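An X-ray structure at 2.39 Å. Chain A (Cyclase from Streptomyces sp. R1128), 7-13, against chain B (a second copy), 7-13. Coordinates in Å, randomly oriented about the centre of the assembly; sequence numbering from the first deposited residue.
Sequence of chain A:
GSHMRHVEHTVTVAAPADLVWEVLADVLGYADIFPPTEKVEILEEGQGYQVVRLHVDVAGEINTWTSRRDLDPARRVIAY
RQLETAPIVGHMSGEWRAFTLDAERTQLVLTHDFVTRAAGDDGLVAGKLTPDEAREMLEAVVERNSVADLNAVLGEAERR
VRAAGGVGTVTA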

# COMPACT_ATOMS: atom_id res chain seq x y z
N VAL A 7 4.16 -9.48 -0.20
CA VAL A 7 3.19 -8.42 -0.49
C VAL A 7 3.35 -7.26 0.45
O VAL A 7 3.96 -7.42 1.47
CB VAL A 7 1.72 -8.93 -0.49
CG1 VAL A 7 1.54 -10.15 -1.52
CG2 VAL A 7 1.34 -9.37 0.85
N GLU A 8 2.81 -6.08 0.06
CA GLU A 8 2.95 -4.84 0.83
C GLU A 8 1.70 -4.05 0.67
O GLU A 8 1.24 -3.86 -0.43
CB GLU A 8 4.16 -4.01 0.40
CG GLU A 8 5.36 -4.77 0.37
CD GLU A 8 6.61 -3.91 0.27
OE1 GLU A 8 6.51 -2.71 0.49
OE2 GLU A 8 7.69 -4.44 -0.12
N HIS A 9 1.18 -3.56 1.76
CA HIS A 9 -0.08 -2.78 1.68
C HIS A 9 0.17 -1.51 2.50
O HIS A 9 1.01 -1.55 3.39
CB HIS A 9 -1.30 -3.51 2.23
CG HIS A 9 -1.71 -4.71 1.42
ND1 HIS A 9 -1.01 -5.91 1.45
CD2 HIS A 9 -2.76 -4.91 0.60
CE1 HIS A 9 -1.62 -6.80 0.69
NE2 HIS A 9 -2.68 -6.22 0.16
N THR A 10 -0.59 -0.44 2.22
CA THR A 10 -0.37 0.80 2.94
C THR A 10 -1.66 1.58 3.07
O THR A 10 -2.59 1.36 2.28
CB THR A 10 0.83 1.67 2.29
OG1 THR A 10 1.23 2.71 3.15
CG2 THR A 10 0.54 2.22 0.84
N VAL A 11 -1.66 2.51 4.03
CA VAL A 11 -2.73 3.50 4.34
C VAL A 11 -2.01 4.73 4.94
O VAL A 11 -0.88 4.60 5.47
CB VAL A 11 -3.66 2.74 5.29
CG1 VAL A 11 -3.41 2.80 6.87
CG2 VAL A 11 -4.97 2.19 4.64
N THR A 12 -2.61 5.93 4.77
CA THR A 12 -2.13 7.21 5.24
C THR A 12 -2.97 7.44 6.46
O THR A 12 -4.19 7.46 6.34
CB THR A 12 -2.38 8.32 4.18
OG1 THR A 12 -1.54 8.09 3.07
CG2 THR A 12 -1.95 9.65 4.67
N VAL A 13 -2.35 7.61 7.63
CA VAL A 13 -3.08 7.81 8.92
C VAL A 13 -3.11 9.30 9.31
O VAL A 13 -2.06 9.99 9.31
CB VAL A 13 -2.49 6.98 10.05
CG1 VAL A 13 -3.36 7.05 11.42
CG2 VAL A 13 -2.38 5.48 9.59
N VAL B 7 -7.37 5.07 -3.00
CA VAL B 7 -6.60 3.86 -2.99
C VAL B 7 -5.12 4.19 -2.77
O VAL B 7 -4.74 5.27 -3.04
CB VAL B 7 -6.81 2.91 -4.26
CG1 VAL B 7 -8.32 2.40 -4.40
CG2 VAL B 7 -6.32 3.57 -5.45
N GLU B 8 -4.32 3.31 -2.17
CA GLU B 8 -2.88 3.51 -2.13
C GLU B 8 -2.23 2.18 -2.40
O GLU B 8 -2.71 1.16 -1.94
CB GLU B 8 -2.38 4.00 -0.76
CG GLU B 8 -3.36 4.78 0.00
CD GLU B 8 -2.74 5.71 1.01
OE1 GLU B 8 -1.54 5.55 1.24
OE2 GLU B 8 -3.50 6.56 1.62
N HIS B 9 -1.11 2.24 -3.14
CA HIS B 9 -0.27 1.08 -3.38
C HIS B 9 1.20 1.45 -3.00
O HIS B 9 1.57 2.65 -2.97
CB HIS B 9 -0.36 0.67 -4.87
CG HIS B 9 -1.67 0.03 -5.19
ND1 HIS B 9 -2.85 0.75 -5.33
CD2 HIS B 9 -2.01 -1.26 -5.34
CE1 HIS B 9 -3.84 -0.08 -5.59
NE2 HIS B 9 -3.36 -1.30 -5.61
N THR B 10 1.98 0.42 -2.63
CA THR B 10 3.37 0.66 -2.29
C THR B 10 4.29 -0.48 -2.74
O THR B 10 3.88 -1.65 -2.86
CB THR B 10 3.56 0.91 -0.73
OG1 THR B 10 4.82 1.53 -0.49
CG2 THR B 10 3.40 -0.37 0.14
N VAL B 11 5.59 -0.18 -2.83
CA VAL B 11 6.57 -1.23 -3.17
C VAL B 11 7.83 -0.75 -2.47
O VAL B 11 7.97 0.44 -2.19
CB VAL B 11 6.62 -1.23 -4.80
CG1 VAL B 11 7.68 -0.38 -5.41
CG2 VAL B 11 6.07 -2.46 -5.53
N THR B 12 8.76 -1.68 -2.21
CA THR B 12 10.11 -1.40 -1.67
C THR B 12 11.13 -1.49 -2.75
O THR B 12 11.23 -2.48 -3.43
CB THR B 12 10.47 -2.28 -0.44
OG1 THR B 12 9.50 -2.00 0.60
CG2 THR B 12 11.94 -1.96 0.13
N VAL B 13 11.89 -0.41 -2.90
CA VAL B 13 12.82 -0.32 -4.02
C VAL B 13 14.22 -0.38 -3.46
O VAL B 13 14.55 0.36 -2.57
CB VAL B 13 12.68 1.01 -4.76
CG1 VAL B 13 13.52 0.96 -6.05
CG2 VAL B 13 11.18 1.33 -5.07
O HOH W 1 0.53 -2.19 -2.34
O HOH W 2 8.28 -4.62 -2.77
O HOH W 3 -2.12 -0.79 -0.24
O HOH W 4 -5.32 6.11 3.63

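Two water molecules, waters 1 and 3, stand where direct backbone hydrogen bonds might be expected between these strands; two more link backbone amides to glutamate carboxylates. Water 1 donates to A:Glu8 O (2.6 Å) and accepts from B:Thr10 N (3.0 Å); water 3 repeats the arrangement with the chains exchanged, donating to B:Glu8 O (2.7 Å) and accepting from A:Thr10 N (2.9 Å). The strands run at 134° between their N-to-C directions, closer to antiparallel than parallel, and their axes approach to 5.7 Å. The nearest CA atoms, those of A:His9 and B:Thr10 and of A:Thr10 and B:Glu8, lie 6.3 Å apart. A:Glu8 O is 4.9 Å from B:Thr10 N, and B:Glu8 O is 4.9 Å from A:Thr10 N, beyond direct hydrogen-bonding range; waters 1 and 3 span these gaps.

At the centre A:Thr10 and B:Thr10 meet, with A:Thr10 CG2 3.6 Å from B:Thr10 CB. Both adopt the t rotamer, and their methyl groups also pack on the aliphatic part of the opposing glutamate: A:Glu8 CB lies 3.7 Å from B:Thr10 CG2, and A:Thr10 CG2 lies 3.8 Å from B:Glu8 CB. These are van der Waals contacts; both hydroxyls are satisfied elsewhere in the structure.

Beyond this apolar patch, the carboxylates of A:Glu8 and B:Glu8 reach B:Thr12 and A:Thr12. A:Thr12 OG1 donates a hydrogen bond to B:Glu8 OE2 at 2.9 Å. Reciprocally, B:Thr12 OG1 lies 3.1 Å from both A:Glu8 OE1 and A:Glu8 OE2. Water reinforces both ends: water 4 joins A:Thr12 N (2.9 Å) to B:Glu8 OE2 (2.7 Å), and water 2 joins B:Thr12 N (3.0 Å) to A:Glu8 OE2 (2.7 Å), each accepting from the amide and donating to the carboxylate. Strand alternation turns the CA-to-CB bonds of A:His9, B:His9, A:Val11 and B:Val11 away.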